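Local structure of polyketide synthase PksR (Bacillus subtilis, 4U3V) at residues A[56-61]-A[95-100]; A[64-69]-A[130-135]. The protein takes part in intermediate steps of synthesis of the antibiotic bacillaene, this piece being the double-hotdog enoyl-isomerase domain of the multifunctional polyketide synthase. All coordinates share one frame; numbering follows the deposited sequence.

Interaction 1. Residues A[56-61]-A[95-100]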
loop_
_atom_site.group_PDB
_atom_site.type_symbol
_atom_site.label_atom_id
_atom_site.label_comp_id
_atom_site.label_asym_id
_atom_site.label_seq_id
_atom_site.Cartn_x
_atom_site.Cartn_y
_atom_site.Cartn_z
ATOM N N ALA A 56 -1.437 -3.937 2.082
ATOM C CA ALA A 56 -1.121 -3.348 0.772
ATOM C C ALA A 56 -1.859 -3.983 -0.425
ATOM O O ALA A 56 -2.020 -3.349 -1.476
ATOM C CB ALA A 56 0.409 -3.378 0.571
ATOM N N THR A 57 -2.256 -5.254 -0.285
ATOM C CA THR A 57 -2.968 -5.951 -1.327
ATOM C C THR A 57 -4.228 -5.193 -1.727
ATOM O O THR A 57 -4.608 -5.138 -2.882
ATOM C CB THR A 57 -3.327 -7.382 -0.859
ATOM O OG1 THR A 57 -2.134 -8.036 -0.361
ATOM C CG2 THR A 57 -3.877 -8.197 -2.036
ATOM N N TYR A 58 -4.926 -4.656 -0.739
ATOM C CA TYR A 58 -6.293 -4.175 -0.962
ATOM C C TYR A 58 -6.387 -2.951 -1.867
ATOM O O TYR A 58 -7.269 -2.908 -2.737
ATOM C CB TYR A 58 -6.995 -3.929 0.369
ATOM C CG TYR A 58 -6.958 -5.107 1.272
ATOM C CD1 TYR A 58 -7.346 -6.350 0.800
ATOM C CD2 TYR A 58 -6.557 -4.988 2.610
ATOM C CE1 TYR A 58 -7.252 -7.463 1.598
ATOM C CE2 TYR A 58 -6.490 -6.104 3.427
ATOM C CZ TYR A 58 -6.852 -7.330 2.913
ATOM O OH TYR A 58 -6.806 -8.449 3.693
ATOM N N GLY A 59 -5.501 -1.964 -1.678
ATOM C CA GLY A 59 -5.516 -0.771 -2.556
ATOM C C GLY A 59 -5.214 -1.178 -4.005
ATOM O O GLY A 59 -5.823 -0.666 -4.958
ATOM N N SER A 60 -4.319 -2.161 -4.179
ATOM C CA SER A 60 -4.023 -2.604 -5.556
ATOM C C SER A 60 -5.240 -3.265 -6.240
ATOM O O SER A 60 -5.469 -3.058 -7.451
ATOM C CB SER A 60 -2.845 -3.580 -5.553
ATOM O OG SER A 60 -1.628 -2.875 -5.168
ATOM N N LEU A 61 -5.953 -4.119 -5.507
ATOM C CA LEU A 61 -7.219 -4.722 -6.014
ATOM C C LEU A 61 -8.272 -3.660 -6.269
ATOM O O LEU A 61 -9.012 -3.714 -7.268
ATOM C CB LEU A 61 -7.771 -5.756 -5.021
ATOM C CG LEU A 61 -7.055 -7.101 -5.063
ATOM C CD1 LEU A 61 -7.411 -7.933 -3.829
ATOM C CD2 LEU A 61 -7.467 -7.810 -6.356
ATOM N N ILE A 95 -6.583 -18.788 -0.492
ATOM C CA ILE A 95 -7.675 -17.841 -0.301
ATOM C C ILE A 95 -7.972 -17.060 -1.575
ATOM O O ILE A 95 -7.069 -16.461 -2.143
ATOM C CB ILE A 95 -7.316 -16.783 0.756
ATOM C CG1 ILE A 95 -6.904 -17.447 2.076
ATOM C CG2 ILE A 95 -8.461 -15.782 0.914
ATOM C CD1 ILE A 95 -7.741 -18.642 2.454
ATOM N N GLU A 96 -9.255 -16.988 -1.946
ATOM C CA GLU A 96 -9.686 -16.237 -3.121
ATOM C C GLU A 96 -10.108 -14.862 -2.633
ATOM O O GLU A 96 -10.796 -14.751 -1.619
ATOM C CB GLU A 96 -10.923 -16.909 -3.748
ATOM C CG GLU A 96 -10.771 -18.335 -4.250
ATOM C CD GLU A 96 -12.130 -18.921 -4.667
ATOM O OE1 GLU A 96 -12.673 -18.499 -5.707
ATOM O OE2 GLU A 96 -12.709 -19.701 -3.886
ATOM N N LEU A 97 -9.721 -13.821 -3.373
ATOM C CA LEU A 97 -10.219 -12.484 -3.189
ATOM C C LEU A 97 -10.920 -11.974 -4.447
ATOM O O LEU A 97 -10.508 -12.271 -5.543
ATOM C CB LEU A 97 -9.074 -11.522 -2.877
ATOM C CG LEU A 97 -8.601 -11.525 -1.427
ATOM C CD1 LEU A 97 -7.778 -12.774 -1.200
ATOM C CD2 LEU A 97 -7.810 -10.250 -1.161
ATOM N N GLN A 98 -11.992 -11.203 -4.270
ATOM C CA GLN A 98 -12.670 -10.577 -5.402
ATOM C C GLN A 98 -12.913 -9.130 -5.012
ATOM O O GLN A 98 -13.159 -8.832 -3.832
ATOM C CB GLN A 98 -14.025 -11.270 -5.681
ATOM C CG GLN A 98 -13.870 -12.614 -6.389
ATOM C CD GLN A 98 -15.190 -13.276 -6.785
ATOM O OE1 GLN A 98 -16.272 -12.768 -6.503
ATOM N NE2 GLN A 98 -15.090 -14.474 -7.347
ATOM N N ALA A 99 -12.983 -8.249 -6.003
ATOM C CA ALA A 99 -13.209 -6.819 -5.736
ATOM C C ALA A 99 -14.454 -6.463 -6.496
ATOM O O ALA A 99 -14.431 -6.501 -7.714
ATOM C CB ALA A 99 -12.050 -5.979 -6.237
ATOM N N LYS A 100 -15.552 -6.322 -5.770
ATOM C CA LYS A 100 -16.904 -6.230 -6.352
ATOM C C LYS A 100 -17.426 -4.810 -6.187
ATOM O O LYS A 100 -17.426 -4.284 -5.068
ATOM C CB LYS A 100 -17.834 -7.183 -5.629
ATOM C CG LYS A 100 -17.432 -8.647 -5.802
ATOM C CD LYS A 100 -17.707 -9.487 -4.559
ATOM C CE LYS A 100 -17.281 -10.938 -4.776
ATOM N NZ LYS A 100 -17.622 -11.849 -3.644
#

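Interaction 2. Residues A[64-69]-A[130-135]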
loop_
_atom_site.group_PDB
_atom_site.type_symbol
_atom_site.label_atom_id
_atom_site.label_comp_id
_atom_site.label_asym_id
_atom_site.label_seq_id
_atom_site.Cartn_x
_atom_site.Cartn_y
_atom_site.Cartn_z
ATOM N N GLU A 64 -7.407 -1.974 -9.627
ATOM C CA GLU A 64 -7.826 -2.845 -10.722
ATOM C C GLU A 64 -9.323 -2.780 -10.989
ATOM O O GLU A 64 -9.734 -2.828 -12.157
ATOM C CB GLU A 64 -7.418 -4.298 -10.469
ATOM C CG GLU A 64 -5.922 -4.498 -10.466
ATOM C CD GLU A 64 -5.266 -3.991 -11.734
ATOM O OE1 GLU A 64 -5.891 -4.115 -12.811
ATOM O OE2 GLU A 64 -4.175 -3.386 -11.649
ATOM N N ALA A 65 -10.125 -2.771 -9.927
ATOM C CA ALA A 65 -11.571 -2.750 -10.050
ATOM C C ALA A 65 -11.994 -1.443 -10.698
ATOM O O ALA A 65 -12.858 -1.444 -11.574
ATOM C CB ALA A 65 -12.256 -2.924 -8.723
ATOM N N PHE A 66 -11.337 -0.344 -10.323
ATOM C CA PHE A 66 -11.556 0.917 -11.069
ATOM C C PHE A 66 -11.306 0.846 -12.589
ATOM O O PHE A 66 -12.145 1.302 -13.377
ATOM C CB PHE A 66 -10.739 2.068 -10.449
ATOM C CG PHE A 66 -10.744 3.324 -11.291
ATOM C CD1 PHE A 66 -11.772 4.250 -11.150
ATOM C CD2 PHE A 66 -9.785 3.520 -12.280
ATOM C CE1 PHE A 66 -11.787 5.392 -11.921
ATOM C CE2 PHE A 66 -9.805 4.663 -13.074
ATOM C CZ PHE A 66 -10.830 5.580 -12.895
ATOM N N PHE A 67 -10.121 0.387 -12.991
ATOM C CA PHE A 67 -9.752 0.309 -14.407
ATOM C C PHE A 67 -10.621 -0.658 -15.202
ATOM O O PHE A 67 -10.898 -0.420 -16.386
ATOM C CB PHE A 67 -8.286 -0.021 -14.562
ATOM C CG PHE A 67 -7.374 1.138 -14.263
ATOM C CD1 PHE A 67 -7.675 2.415 -14.738
ATOM C CD2 PHE A 67 -6.231 0.962 -13.507
ATOM C CE1 PHE A 67 -6.828 3.481 -14.483
ATOM C CE2 PHE A 67 -5.370 2.025 -13.261
ATOM C CZ PHE A 67 -5.671 3.285 -13.743
ATOM N N ASN A 68 -11.141 -1.674 -14.513
ATOM C CA ASN A 68 -12.099 -2.628 -15.093
ATOM C C ASN A 68 -13.454 -1.993 -15.376
ATOM O O ASN A 68 -14.101 -2.306 -16.386
ATOM C CB ASN A 68 -12.293 -3.818 -14.135
ATOM C CG ASN A 68 -12.937 -5.013 -14.807
ATOM O OD1 ASN A 68 -12.341 -5.635 -15.687
ATOM N ND2 ASN A 68 -14.130 -5.365 -14.362
ATOM N N LEU A 69 -13.873 -1.103 -14.477
ATOM C CA LEU A 69 -15.118 -0.348 -14.587
ATOM C C LEU A 69 -14.997 0.821 -15.582
ATOM O O LEU A 69 -15.914 1.091 -16.365
ATOM C CB LEU A 69 -15.486 0.185 -13.206
ATOM C CG LEU A 69 -16.927 0.245 -12.712
ATOM C CD1 LEU A 69 -17.796 -0.783 -13.418
ATOM C CD2 LEU A 69 -16.942 0.043 -11.203
ATOM N N CYS A 130 -14.457 4.341 -5.463
ATOM C CA CYS A 130 -13.609 4.849 -6.533
ATOM C C CYS A 130 -14.358 5.840 -7.381
ATOM O O CYS A 130 -15.581 5.885 -7.334
ATOM C CB CYS A 130 -12.970 3.746 -7.376
ATOM S SG CYS A 130 -14.153 2.674 -8.251
ATOM N N GLY A 131 -13.604 6.664 -8.103
ATOM C CA GLY A 131 -14.160 7.791 -8.840
ATOM C C GLY A 131 -13.244 8.203 -9.977
ATOM O O GLY A 131 -12.019 7.990 -9.940
ATOM N N ILE A 132 -13.831 8.789 -11.019
ATOM C CA ILE A 132 -13.034 9.502 -12.017
ATOM C C ILE A 132 -12.281 10.657 -11.330
ATOM O O ILE A 132 -12.731 11.186 -10.321
ATOM C CB ILE A 132 -13.933 10.090 -13.134
ATOM C CG1 ILE A 132 -14.271 9.012 -14.165
ATOM C CG2 ILE A 132 -13.233 11.246 -13.826
ATOM C CD1 ILE A 132 -15.119 7.907 -13.587
ATOM N N GLY A 133 -11.156 11.055 -11.913
ATOM C CA GLY A 133 -10.373 12.164 -11.383
ATOM C C GLY A 133 -9.067 12.244 -12.124
ATOM O O GLY A 133 -8.475 11.222 -12.459
ATOM N N SER A 134 -8.656 13.454 -12.478
ATOM C CA SER A 134 -7.417 13.605 -13.210
ATOM C C SER A 134 -6.251 13.464 -12.236
ATOM O O SER A 134 -6.419 13.596 -11.022
ATOM C CB SER A 134 -7.374 14.944 -13.957
ATOM O OG SER A 134 -7.223 16.024 -13.053
ATOM N N PHE A 135 -5.095 13.099 -12.761
ATOM C CA PHE A 135 -3.886 13.096 -11.964
ATOM C C PHE A 135 -3.010 14.262 -12.413
ATOM O O PHE A 135 -2.490 14.284 -13.540
ATOM C CB PHE A 135 -3.133 11.768 -12.112
ATOM C CG PHE A 135 -1.843 11.713 -11.335
ATOM C CD1 PHE A 135 -1.842 11.395 -9.981
ATOM C CD2 PHE A 135 -0.628 12.023 -11.948
ATOM C CE1 PHE A 135 -0.670 11.432 -9.250
ATOM C CE2 PHE A 135 0.554 12.025 -11.226
ATOM C CZ PHE A 135 0.533 11.728 -9.871
#

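Interaction 1. Residues A[56-61]-A[95-100]
The CD2 methyl of L97 meets two helix side chains one turn apart, L61 and Y58. The closer is L61, whose CD1 lies 3.6 Å from L97 CD2 and also touches the root of that side chain, with L61 CD1 at 4.1 Å from L97 CB. The two leucines cross at about a right angle, branch against branch. From the preceding turn Y58 presents its ring edge, and CE1 of Y58 stands 4.0 Å from L97 CD2, with the methyl near the ring plane. The side chains of Y58 and L97 likewise cross at about a right angle. No hydrogen bond links the segments; the contact is apolar and buried. Farther along the strand A99 brings its CB to 3.9 Å from the carbonyl oxygen of L61, where the backbones come nearest, the CA atoms of L61 and A99 being 6.4 Å apart. In L61, CG sits opposite its own carbonyl carbon (chi1 -78°), which brings CD1 against L97, while A99 packs nearer the helix backbone.

Around this first shell, F35 of strand 31-36 touches L97, and I112 of strand 108-116 touches both Y58 and A99, while the ring of Y58 also meets that of Y83, their planes about 55° apart. L97 and A99 pair by backbone bonds with D33 and I31 of strand 31-36, and E96 and Q98 with R115 and M113 of strand 108-116. A helix laid across the inner face of an antiparallel sheet, at 44° to this strand, is the hallmark of the hotdog fold, here its N-terminal copy.

Interaction 2. Residues A[64-69]-A[130-135]
The carbonyl oxygen of G131 is met by three carbons along one side of the F66 ring: CE1 of F66 is 3.3 Å from G131 O, and CD1 and CZ of F66 follow at 3.9 and 4.0 Å from the same oxygen. The oxygen approaches obliquely. In the N-terminal hotdog, this is where the last turns of the central helix pass over the late part of strand 121-132, and there the nearest approach to the phenyl group is made by a backbone carbonyl.

Just before it in the strand, C130 packs against the base of F66. CB of C130 lies 4.0 Å from CD1 of F66, and the sulfur forms a sulfur-aromatic contact at the ring edge, SG of C130 being 5.4 Å from the ring centroid and 88° off its normal. F66 reaches both residues because CG is turned away from its backbone N (chi1 171°), extending the ring along the strand.

Two more aromatic rings meet the phenyl group: F238, from the C-terminal hotdog, edge-to-face, and F70 with planes about 35° apart. C130 and G131 are themselves set in the sheet by backbone bonds to I108 and R77. The CB of I132 points away from the helix, yet its CD1 still comes within 4.5 Å of F66 CE1.

In the fold
Both contacts use the one helix, 56-69, against the same layer of antiparallel strands, interaction 1 through its first turns and interaction 2 through its last. Their centres lie 15 Å apart. They join at A65, whose CB is 3.9 Å from CB of A99, so the strand partner of interaction 1 also packs on the helix turn of interaction 2. Strand 108-116 runs between the two strands involved, and its L110 packs on A65 and C130. Both helix segments also border the second hotdog, at the same short region: S60 OG bonds to the V203 carbonyl near interaction 1, and E64 OE2 to the backbone N of T202 near interaction 2.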